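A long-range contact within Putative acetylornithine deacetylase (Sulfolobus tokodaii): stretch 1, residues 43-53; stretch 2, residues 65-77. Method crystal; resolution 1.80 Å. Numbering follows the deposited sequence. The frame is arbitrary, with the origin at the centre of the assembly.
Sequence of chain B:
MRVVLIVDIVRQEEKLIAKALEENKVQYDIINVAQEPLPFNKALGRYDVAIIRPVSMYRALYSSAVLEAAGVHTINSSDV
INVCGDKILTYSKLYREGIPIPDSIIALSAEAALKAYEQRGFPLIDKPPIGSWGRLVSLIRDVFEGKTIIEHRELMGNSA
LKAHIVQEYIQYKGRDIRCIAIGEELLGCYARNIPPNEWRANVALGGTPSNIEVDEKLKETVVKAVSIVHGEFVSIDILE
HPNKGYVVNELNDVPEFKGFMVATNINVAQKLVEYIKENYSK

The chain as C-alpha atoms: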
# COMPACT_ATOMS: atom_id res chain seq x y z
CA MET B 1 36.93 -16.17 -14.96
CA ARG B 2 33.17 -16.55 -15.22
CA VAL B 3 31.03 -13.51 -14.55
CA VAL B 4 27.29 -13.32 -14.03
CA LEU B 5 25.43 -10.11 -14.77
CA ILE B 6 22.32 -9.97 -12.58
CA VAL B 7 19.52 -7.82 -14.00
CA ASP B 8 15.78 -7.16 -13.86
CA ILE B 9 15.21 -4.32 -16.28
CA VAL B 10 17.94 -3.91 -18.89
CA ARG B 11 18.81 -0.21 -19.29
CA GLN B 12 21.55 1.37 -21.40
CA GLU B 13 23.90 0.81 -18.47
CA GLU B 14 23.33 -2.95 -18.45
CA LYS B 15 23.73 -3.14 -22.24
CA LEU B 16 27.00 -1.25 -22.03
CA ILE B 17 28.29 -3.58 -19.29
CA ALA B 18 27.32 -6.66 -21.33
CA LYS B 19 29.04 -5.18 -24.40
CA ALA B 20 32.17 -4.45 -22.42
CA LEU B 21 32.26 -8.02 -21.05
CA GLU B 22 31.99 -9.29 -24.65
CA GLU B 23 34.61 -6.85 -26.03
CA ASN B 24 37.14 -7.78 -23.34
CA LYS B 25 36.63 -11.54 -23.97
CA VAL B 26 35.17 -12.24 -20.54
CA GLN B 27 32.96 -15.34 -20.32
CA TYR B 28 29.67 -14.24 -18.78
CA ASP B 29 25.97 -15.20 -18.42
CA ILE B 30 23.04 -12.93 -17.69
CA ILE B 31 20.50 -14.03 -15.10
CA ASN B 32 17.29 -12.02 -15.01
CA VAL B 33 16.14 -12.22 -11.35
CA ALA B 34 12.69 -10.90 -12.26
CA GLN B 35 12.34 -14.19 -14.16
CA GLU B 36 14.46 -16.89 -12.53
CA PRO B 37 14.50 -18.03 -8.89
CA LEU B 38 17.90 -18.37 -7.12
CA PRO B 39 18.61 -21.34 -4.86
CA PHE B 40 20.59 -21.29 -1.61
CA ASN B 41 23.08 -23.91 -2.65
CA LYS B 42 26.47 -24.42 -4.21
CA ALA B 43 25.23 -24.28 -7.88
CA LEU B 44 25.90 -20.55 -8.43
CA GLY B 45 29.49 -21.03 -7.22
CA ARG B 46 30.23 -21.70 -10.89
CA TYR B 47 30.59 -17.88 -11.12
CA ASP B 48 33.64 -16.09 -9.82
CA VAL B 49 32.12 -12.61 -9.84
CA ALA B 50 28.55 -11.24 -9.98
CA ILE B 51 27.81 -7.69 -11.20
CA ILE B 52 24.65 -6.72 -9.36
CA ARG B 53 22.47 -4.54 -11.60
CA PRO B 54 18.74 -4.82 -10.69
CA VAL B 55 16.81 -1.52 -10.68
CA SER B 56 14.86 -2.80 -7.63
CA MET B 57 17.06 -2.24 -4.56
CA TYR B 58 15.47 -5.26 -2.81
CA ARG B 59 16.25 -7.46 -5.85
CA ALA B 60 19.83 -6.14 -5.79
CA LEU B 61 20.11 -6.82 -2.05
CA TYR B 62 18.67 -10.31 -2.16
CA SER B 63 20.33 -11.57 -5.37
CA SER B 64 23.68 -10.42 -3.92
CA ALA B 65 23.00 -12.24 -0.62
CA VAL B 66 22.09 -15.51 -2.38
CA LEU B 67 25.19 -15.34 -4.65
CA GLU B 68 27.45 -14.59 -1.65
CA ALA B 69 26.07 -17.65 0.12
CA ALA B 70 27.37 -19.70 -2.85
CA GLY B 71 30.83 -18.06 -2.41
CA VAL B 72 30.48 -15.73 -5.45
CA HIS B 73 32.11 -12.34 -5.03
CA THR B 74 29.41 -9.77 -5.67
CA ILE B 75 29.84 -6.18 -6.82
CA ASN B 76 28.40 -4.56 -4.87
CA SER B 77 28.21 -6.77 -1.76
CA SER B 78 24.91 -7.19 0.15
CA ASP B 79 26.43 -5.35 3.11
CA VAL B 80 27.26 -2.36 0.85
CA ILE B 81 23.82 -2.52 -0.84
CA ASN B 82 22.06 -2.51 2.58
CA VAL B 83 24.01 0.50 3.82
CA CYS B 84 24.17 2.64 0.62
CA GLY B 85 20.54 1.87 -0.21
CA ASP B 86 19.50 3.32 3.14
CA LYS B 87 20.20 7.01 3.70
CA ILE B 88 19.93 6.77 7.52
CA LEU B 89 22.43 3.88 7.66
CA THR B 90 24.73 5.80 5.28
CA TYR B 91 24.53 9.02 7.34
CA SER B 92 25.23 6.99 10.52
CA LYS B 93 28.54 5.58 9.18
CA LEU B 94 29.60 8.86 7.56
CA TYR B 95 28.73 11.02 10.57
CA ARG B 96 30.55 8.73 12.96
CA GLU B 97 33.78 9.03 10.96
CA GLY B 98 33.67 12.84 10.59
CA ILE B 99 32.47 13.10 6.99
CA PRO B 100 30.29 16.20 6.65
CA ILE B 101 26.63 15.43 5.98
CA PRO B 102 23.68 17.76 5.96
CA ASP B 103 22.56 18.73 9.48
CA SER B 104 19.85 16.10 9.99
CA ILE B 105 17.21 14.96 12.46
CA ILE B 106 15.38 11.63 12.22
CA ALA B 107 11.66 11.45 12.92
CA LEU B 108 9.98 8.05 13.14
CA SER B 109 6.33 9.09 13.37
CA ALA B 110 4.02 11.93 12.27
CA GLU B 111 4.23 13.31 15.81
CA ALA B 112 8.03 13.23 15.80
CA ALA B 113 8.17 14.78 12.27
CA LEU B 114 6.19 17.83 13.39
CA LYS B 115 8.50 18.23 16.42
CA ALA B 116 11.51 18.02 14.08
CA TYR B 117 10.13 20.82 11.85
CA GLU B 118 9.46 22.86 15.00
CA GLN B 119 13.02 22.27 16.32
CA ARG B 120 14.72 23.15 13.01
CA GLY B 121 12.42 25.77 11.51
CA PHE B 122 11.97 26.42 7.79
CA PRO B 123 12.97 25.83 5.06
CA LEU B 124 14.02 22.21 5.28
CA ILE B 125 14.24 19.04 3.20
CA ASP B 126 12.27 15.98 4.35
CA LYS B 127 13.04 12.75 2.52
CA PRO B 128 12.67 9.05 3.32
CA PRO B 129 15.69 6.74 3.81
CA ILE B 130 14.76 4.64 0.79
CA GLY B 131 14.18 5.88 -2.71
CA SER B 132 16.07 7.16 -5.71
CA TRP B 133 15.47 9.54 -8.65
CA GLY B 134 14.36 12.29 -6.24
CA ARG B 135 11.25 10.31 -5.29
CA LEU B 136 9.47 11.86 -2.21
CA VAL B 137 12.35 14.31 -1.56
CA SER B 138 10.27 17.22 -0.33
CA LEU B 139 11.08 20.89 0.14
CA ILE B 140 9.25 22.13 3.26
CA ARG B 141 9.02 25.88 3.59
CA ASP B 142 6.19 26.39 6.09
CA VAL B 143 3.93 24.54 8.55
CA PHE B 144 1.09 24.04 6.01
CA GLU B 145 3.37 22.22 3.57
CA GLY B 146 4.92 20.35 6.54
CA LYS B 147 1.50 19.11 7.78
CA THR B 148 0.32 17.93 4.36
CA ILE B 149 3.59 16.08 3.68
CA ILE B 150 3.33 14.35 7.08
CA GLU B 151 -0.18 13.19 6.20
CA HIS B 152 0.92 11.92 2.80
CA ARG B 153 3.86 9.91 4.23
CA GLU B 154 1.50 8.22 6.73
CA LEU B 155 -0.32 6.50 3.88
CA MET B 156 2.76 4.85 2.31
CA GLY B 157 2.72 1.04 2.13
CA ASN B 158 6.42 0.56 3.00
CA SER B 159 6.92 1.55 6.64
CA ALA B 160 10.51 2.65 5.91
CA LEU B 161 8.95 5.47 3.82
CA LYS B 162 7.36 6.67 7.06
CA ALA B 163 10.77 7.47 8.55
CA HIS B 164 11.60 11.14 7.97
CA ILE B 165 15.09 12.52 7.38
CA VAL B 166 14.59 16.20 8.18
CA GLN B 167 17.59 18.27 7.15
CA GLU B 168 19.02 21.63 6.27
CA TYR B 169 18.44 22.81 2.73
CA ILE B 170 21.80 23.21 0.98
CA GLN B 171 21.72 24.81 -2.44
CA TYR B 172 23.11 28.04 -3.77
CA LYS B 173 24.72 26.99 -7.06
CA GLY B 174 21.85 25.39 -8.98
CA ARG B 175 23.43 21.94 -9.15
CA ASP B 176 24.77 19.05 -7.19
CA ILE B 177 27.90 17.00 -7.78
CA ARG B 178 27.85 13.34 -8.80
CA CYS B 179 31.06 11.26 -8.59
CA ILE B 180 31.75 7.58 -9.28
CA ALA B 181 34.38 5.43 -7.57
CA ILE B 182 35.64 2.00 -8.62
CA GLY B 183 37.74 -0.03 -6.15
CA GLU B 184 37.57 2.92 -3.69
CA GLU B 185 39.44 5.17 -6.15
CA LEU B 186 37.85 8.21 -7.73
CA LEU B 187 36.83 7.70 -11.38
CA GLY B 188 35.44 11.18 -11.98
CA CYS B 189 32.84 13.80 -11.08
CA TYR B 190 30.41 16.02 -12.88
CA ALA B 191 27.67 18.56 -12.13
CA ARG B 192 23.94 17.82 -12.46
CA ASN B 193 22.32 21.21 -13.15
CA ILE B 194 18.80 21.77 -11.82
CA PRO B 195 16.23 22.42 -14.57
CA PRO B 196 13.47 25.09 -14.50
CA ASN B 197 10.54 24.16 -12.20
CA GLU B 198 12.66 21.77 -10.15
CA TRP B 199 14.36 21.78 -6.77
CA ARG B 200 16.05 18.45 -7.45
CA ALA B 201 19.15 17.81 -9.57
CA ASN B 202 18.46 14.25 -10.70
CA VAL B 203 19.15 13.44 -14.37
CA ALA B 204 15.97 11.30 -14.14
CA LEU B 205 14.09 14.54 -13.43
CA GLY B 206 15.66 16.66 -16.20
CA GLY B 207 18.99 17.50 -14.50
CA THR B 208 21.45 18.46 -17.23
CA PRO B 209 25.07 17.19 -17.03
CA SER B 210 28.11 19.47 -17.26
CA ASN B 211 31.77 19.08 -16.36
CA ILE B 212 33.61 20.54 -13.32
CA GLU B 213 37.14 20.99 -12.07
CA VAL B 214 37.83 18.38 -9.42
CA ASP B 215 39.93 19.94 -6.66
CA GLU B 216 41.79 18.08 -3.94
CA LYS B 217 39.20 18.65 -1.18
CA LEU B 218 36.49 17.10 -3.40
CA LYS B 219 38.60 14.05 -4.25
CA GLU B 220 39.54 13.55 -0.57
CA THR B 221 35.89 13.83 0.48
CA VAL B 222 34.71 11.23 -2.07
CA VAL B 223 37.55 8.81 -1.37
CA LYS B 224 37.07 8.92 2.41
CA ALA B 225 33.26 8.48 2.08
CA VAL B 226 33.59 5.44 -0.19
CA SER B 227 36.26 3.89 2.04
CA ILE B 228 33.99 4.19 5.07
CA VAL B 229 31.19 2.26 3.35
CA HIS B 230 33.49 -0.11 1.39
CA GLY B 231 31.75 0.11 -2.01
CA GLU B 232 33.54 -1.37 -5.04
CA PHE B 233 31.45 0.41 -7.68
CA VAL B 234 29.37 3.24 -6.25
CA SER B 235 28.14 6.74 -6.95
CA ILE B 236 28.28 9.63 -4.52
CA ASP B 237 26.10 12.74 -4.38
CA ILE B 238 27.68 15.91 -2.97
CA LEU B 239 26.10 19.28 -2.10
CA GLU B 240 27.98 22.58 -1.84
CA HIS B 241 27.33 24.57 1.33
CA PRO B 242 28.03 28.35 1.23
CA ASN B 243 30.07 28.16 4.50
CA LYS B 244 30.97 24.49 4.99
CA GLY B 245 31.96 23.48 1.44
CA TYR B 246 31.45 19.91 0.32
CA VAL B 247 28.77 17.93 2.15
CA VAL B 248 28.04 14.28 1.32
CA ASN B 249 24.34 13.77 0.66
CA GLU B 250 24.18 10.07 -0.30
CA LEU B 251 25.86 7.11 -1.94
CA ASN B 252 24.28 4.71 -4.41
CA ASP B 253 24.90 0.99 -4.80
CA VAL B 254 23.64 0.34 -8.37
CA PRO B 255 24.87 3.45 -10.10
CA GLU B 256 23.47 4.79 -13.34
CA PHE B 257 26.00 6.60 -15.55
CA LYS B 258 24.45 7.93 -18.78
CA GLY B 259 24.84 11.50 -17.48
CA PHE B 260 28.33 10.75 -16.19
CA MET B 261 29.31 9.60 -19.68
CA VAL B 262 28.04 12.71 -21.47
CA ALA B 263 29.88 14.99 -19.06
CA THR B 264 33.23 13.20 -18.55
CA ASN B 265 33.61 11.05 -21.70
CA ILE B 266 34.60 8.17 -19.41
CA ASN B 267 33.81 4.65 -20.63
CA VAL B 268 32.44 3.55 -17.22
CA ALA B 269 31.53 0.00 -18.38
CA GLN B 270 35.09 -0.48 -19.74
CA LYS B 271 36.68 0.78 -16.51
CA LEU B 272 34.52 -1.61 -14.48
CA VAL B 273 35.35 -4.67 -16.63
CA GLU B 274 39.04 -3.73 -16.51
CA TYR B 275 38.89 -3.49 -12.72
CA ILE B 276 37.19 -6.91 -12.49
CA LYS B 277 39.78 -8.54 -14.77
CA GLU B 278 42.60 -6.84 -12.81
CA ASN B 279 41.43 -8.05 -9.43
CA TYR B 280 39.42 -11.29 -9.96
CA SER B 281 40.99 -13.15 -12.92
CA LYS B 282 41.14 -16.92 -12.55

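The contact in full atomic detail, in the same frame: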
# COMPACT_ATOMS: atom_id res chain seq x y z
N ALA B 43 25.33 -24.35 -6.40
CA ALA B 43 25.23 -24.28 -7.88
C ALA B 43 25.79 -22.98 -8.50
O ALA B 43 26.48 -23.02 -9.52
CB ALA B 43 23.78 -24.50 -8.35
N LEU B 44 25.50 -21.84 -7.87
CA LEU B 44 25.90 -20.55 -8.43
C LEU B 44 27.38 -20.26 -8.22
O LEU B 44 27.91 -19.30 -8.79
CB LEU B 44 25.02 -19.40 -7.92
CG LEU B 44 23.58 -19.34 -8.42
CD1 LEU B 44 22.76 -18.44 -7.50
CD2 LEU B 44 23.48 -18.83 -9.86
N GLY B 45 28.05 -21.10 -7.43
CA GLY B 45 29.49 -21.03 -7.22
C GLY B 45 30.29 -21.29 -8.49
O GLY B 45 31.52 -21.21 -8.49
N ARG B 46 29.60 -21.62 -9.58
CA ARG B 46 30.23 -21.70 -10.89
C ARG B 46 30.71 -20.32 -11.36
O ARG B 46 31.60 -20.24 -12.22
CB ARG B 46 29.28 -22.36 -11.90
CG ARG B 46 28.14 -21.48 -12.41
CD ARG B 46 27.16 -22.35 -13.20
NE ARG B 46 25.97 -21.63 -13.68
CZ ARG B 46 24.81 -21.59 -13.02
NH1 ARG B 46 23.78 -20.93 -13.55
NH2 ARG B 46 24.67 -22.18 -11.84
N TYR B 47 30.14 -19.25 -10.80
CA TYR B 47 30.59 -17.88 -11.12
C TYR B 47 31.60 -17.38 -10.12
O TYR B 47 31.49 -17.61 -8.91
CB TYR B 47 29.41 -16.90 -11.21
CG TYR B 47 28.35 -17.36 -12.18
CD1 TYR B 47 28.59 -17.37 -13.55
CD2 TYR B 47 27.10 -17.77 -11.72
CE1 TYR B 47 27.62 -17.79 -14.44
CE2 TYR B 47 26.10 -18.19 -12.61
CZ TYR B 47 26.39 -18.21 -13.97
OH TYR B 47 25.42 -18.60 -14.86
N ASP B 48 32.61 -16.70 -10.64
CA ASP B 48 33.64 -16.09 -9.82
C ASP B 48 33.20 -14.72 -9.32
O ASP B 48 33.45 -14.36 -8.14
CB ASP B 48 34.91 -16.03 -10.65
CG ASP B 48 35.33 -17.44 -11.12
OD1 ASP B 48 35.62 -18.28 -10.25
OD2 ASP B 48 35.29 -17.71 -12.33
N VAL B 49 32.51 -13.97 -10.18
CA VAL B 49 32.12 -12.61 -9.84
C VAL B 49 30.70 -12.38 -10.36
O VAL B 49 30.37 -12.84 -11.43
CB VAL B 49 33.05 -11.55 -10.52
CG1 VAL B 49 32.53 -10.13 -10.28
CG2 VAL B 49 34.48 -11.68 -10.00
N ALA B 50 29.91 -11.66 -9.57
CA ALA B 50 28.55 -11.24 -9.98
C ALA B 50 28.47 -9.72 -10.01
O ALA B 50 28.90 -9.05 -9.07
CB ALA B 50 27.51 -11.81 -9.02
N ILE B 51 27.93 -9.15 -11.10
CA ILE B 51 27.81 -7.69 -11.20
C ILE B 51 26.33 -7.45 -10.95
O ILE B 51 25.50 -7.97 -11.68
CB ILE B 51 28.20 -7.18 -12.59
CG1 ILE B 51 29.66 -7.56 -12.90
CG2 ILE B 51 27.97 -5.63 -12.73
CD1 ILE B 51 30.09 -7.09 -14.32
N ILE B 52 26.02 -6.75 -9.86
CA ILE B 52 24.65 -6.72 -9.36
C ILE B 52 24.00 -5.46 -9.92
O ILE B 52 24.30 -4.37 -9.46
CB ILE B 52 24.60 -6.70 -7.78
CG1 ILE B 52 25.30 -7.94 -7.16
CG2 ILE B 52 23.14 -6.57 -7.31
CD1 ILE B 52 24.72 -9.33 -7.61
N ARG B 53 23.06 -5.65 -10.84
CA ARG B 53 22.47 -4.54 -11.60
C ARG B 53 20.93 -4.36 -11.56
O ARG B 53 20.41 -3.54 -12.31
CB ARG B 53 22.96 -4.62 -13.06
CG ARG B 53 24.48 -4.35 -13.22
CD ARG B 53 24.89 -3.00 -12.66
NE ARG B 53 24.17 -1.92 -13.35
CZ ARG B 53 24.41 -0.63 -13.15
NH1 ARG B 53 23.73 0.30 -13.82
NH2 ARG B 53 25.35 -0.27 -12.28
N ALA B 65 22.93 -11.36 -1.79
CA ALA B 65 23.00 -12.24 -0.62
C ALA B 65 23.02 -13.72 -1.01
O ALA B 65 23.80 -14.51 -0.46
CB ALA B 65 21.84 -11.97 0.30
N VAL B 66 22.14 -14.12 -1.94
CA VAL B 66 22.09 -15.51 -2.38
C VAL B 66 23.38 -15.93 -3.09
O VAL B 66 23.91 -17.00 -2.82
CB VAL B 66 20.88 -15.83 -3.25
CG1 VAL B 66 20.88 -17.36 -3.68
CG2 VAL B 66 19.56 -15.50 -2.49
N LEU B 67 23.92 -15.06 -3.94
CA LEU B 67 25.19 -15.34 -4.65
C LEU B 67 26.38 -15.43 -3.69
O LEU B 67 27.24 -16.32 -3.81
CB LEU B 67 25.44 -14.27 -5.74
CG LEU B 67 24.50 -14.47 -6.95
CD1 LEU B 67 24.33 -13.13 -7.67
CD2 LEU B 67 25.08 -15.52 -7.94
N GLU B 68 26.43 -14.53 -2.71
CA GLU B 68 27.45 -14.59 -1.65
C GLU B 68 27.43 -15.89 -0.86
O GLU B 68 28.47 -16.40 -0.45
CB GLU B 68 27.27 -13.44 -0.68
CG GLU B 68 27.55 -12.11 -1.32
CD GLU B 68 27.24 -10.92 -0.39
OE1 GLU B 68 27.82 -9.86 -0.64
OE2 GLU B 68 26.46 -11.07 0.60
N ALA B 69 26.24 -16.41 -0.63
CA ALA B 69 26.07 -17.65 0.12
C ALA B 69 26.68 -18.82 -0.67
O ALA B 69 27.12 -19.80 -0.08
CB ALA B 69 24.60 -17.89 0.40
N ALA B 70 26.72 -18.69 -2.00
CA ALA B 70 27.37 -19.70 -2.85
C ALA B 70 28.88 -19.46 -3.01
O ALA B 70 29.54 -20.20 -3.75
CB ALA B 70 26.70 -19.77 -4.22
N GLY B 71 29.39 -18.43 -2.35
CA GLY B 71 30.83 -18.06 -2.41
C GLY B 71 31.21 -17.22 -3.62
O GLY B 71 32.40 -17.15 -3.95
N VAL B 72 30.23 -16.59 -4.27
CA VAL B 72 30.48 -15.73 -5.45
C VAL B 72 30.80 -14.36 -4.88
O VAL B 72 30.15 -13.91 -3.95
CB VAL B 72 29.24 -15.63 -6.41
CG1 VAL B 72 29.54 -14.71 -7.63
CG2 VAL B 72 28.78 -17.01 -6.89
N HIS B 73 31.83 -13.71 -5.41
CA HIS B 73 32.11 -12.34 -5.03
C HIS B 73 31.17 -11.40 -5.77
O HIS B 73 31.16 -11.38 -6.98
CB HIS B 73 33.53 -11.94 -5.35
CG HIS B 73 33.85 -10.55 -4.89
ND1 HIS B 73 34.12 -10.26 -3.58
CD2 HIS B 73 33.87 -9.38 -5.56
CE1 HIS B 73 34.31 -8.95 -3.45
NE2 HIS B 73 34.17 -8.40 -4.64
N THR B 74 30.39 -10.62 -5.03
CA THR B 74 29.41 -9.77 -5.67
C THR B 74 29.85 -8.31 -5.63
O THR B 74 30.49 -7.86 -4.66
CB THR B 74 28.02 -9.89 -5.03
OG1 THR B 74 28.09 -9.47 -3.66
CG2 THR B 74 27.53 -11.31 -5.11
N ILE B 75 29.52 -7.59 -6.70
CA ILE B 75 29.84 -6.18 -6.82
C ILE B 75 28.54 -5.47 -7.17
O ILE B 75 28.06 -5.67 -8.28
CB ILE B 75 30.86 -5.96 -7.99
CG1 ILE B 75 32.21 -6.68 -7.71
CG2 ILE B 75 31.06 -4.45 -8.31
CD1 ILE B 75 33.13 -6.68 -8.97
N ASN B 76 27.96 -4.69 -6.26
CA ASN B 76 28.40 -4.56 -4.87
C ASN B 76 27.96 -5.70 -3.95
O ASN B 76 27.07 -6.48 -4.29
CB ASN B 76 27.92 -3.21 -4.29
CG ASN B 76 28.56 -2.03 -4.99
OD1 ASN B 76 29.77 -1.92 -5.04
ND2 ASN B 76 27.74 -1.19 -5.62
N SER B 77 28.59 -5.78 -2.78
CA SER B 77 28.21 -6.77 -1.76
C SER B 77 26.86 -6.43 -1.08
O SER B 77 26.40 -5.28 -1.11
CB SER B 77 29.35 -6.95 -0.73
OG SER B 77 29.51 -5.79 0.08
O HOH W 1 32.76 -18.55 -6.77
O HOH W 2 25.65 -3.28 -7.17

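The contact is a parallel pairing of two short β-strands, one starting at Val49 and the other spanning 73-75, extended at one side by apolar packing between the helix that precedes the second strand and side chains of the first stretch. The strand axes approach to 4.6 Å and their N-to-C directions differ by 24°, so the strands run parallel with a modest twist. Register follows from the CA-CA distances: Val49 CA lies 4.8 Å from His73 CA, Ala50 CA 4.6 Å from Thr74 CA, and Ile51 CA 5.1 Å from Ile75 CA.

Four backbone hydrogen bonds fix this register. His73 N donates to Asp48 O at 3.2 Å, and Ala50 N to His73 O at 2.9 Å; one step on, Ile75 N donates to Ala50 O at 2.9 Å and Ile52 N to Ile75 O at 2.8 Å. Their N-H...O angles of 154-167° leave little doubt about any of them. The pattern is the one expected of parallel strands: Ala50 and Ile75 each use both N and O across the gap, and so does His73, each bonding to the two residues that flank its bridge partner. Between these bonds, CA-H...O contacts add to the pairing, the shortest being Val49 CA to His73 O at 3.3 Å, with an angle of 144° at the hydrogen.

Side chains alternate between the sheet faces. Val49, His73, Ile51 and Ile75 share one face, where Val49 CG1 meets Ile75 CD1 at 3.7 Å. Ala50 and Thr74 lie on the other, and this is the face against which the helix packs. Leu67, whose CA-to-CB bond points sideways, brings its branch ends nearer: its CD1 sits 3.7 Å from Ala50 CB and 3.8 Å from Ile52 CD1, while its CD2 reaches Leu44 CD1 at 3.8 Å. One leucine thus touches both the strand and the 3-10 segment ahead of it. Ala50 CB also lies 3.8 Å from Val72 CG1.

Val72 occupies the approach to the second strand. Its CG2 lies 3.1 Å from Leu44 O and 3.4 Å from Tyr47 O, close placements against backbone carbonyls, and its CG1 is 4.2 Å from Tyr47 CB. Just before it, Gly71 is the first residue after the helix to leave helical phi/psi, in a Schellman motif with phi of 83°, a value that by itself favours glycine; Gly71 N bonds to Glu68 O at 2.9 Å and Val72 N to Leu67 O at 3.0 Å. The turn places Ala70 beside the 3-10 segment, with its CB 4.1 Å from Leu44 CB.

Beyond the last strand bond, a water continues the connection, accepting from Asn76 N and donating to Ile52 O, both at 2.9 Å from its oxygen. The peptide bond preceding Asn76 is cis. In all, the two stretches bury 673 Å² between them, summed over both sides.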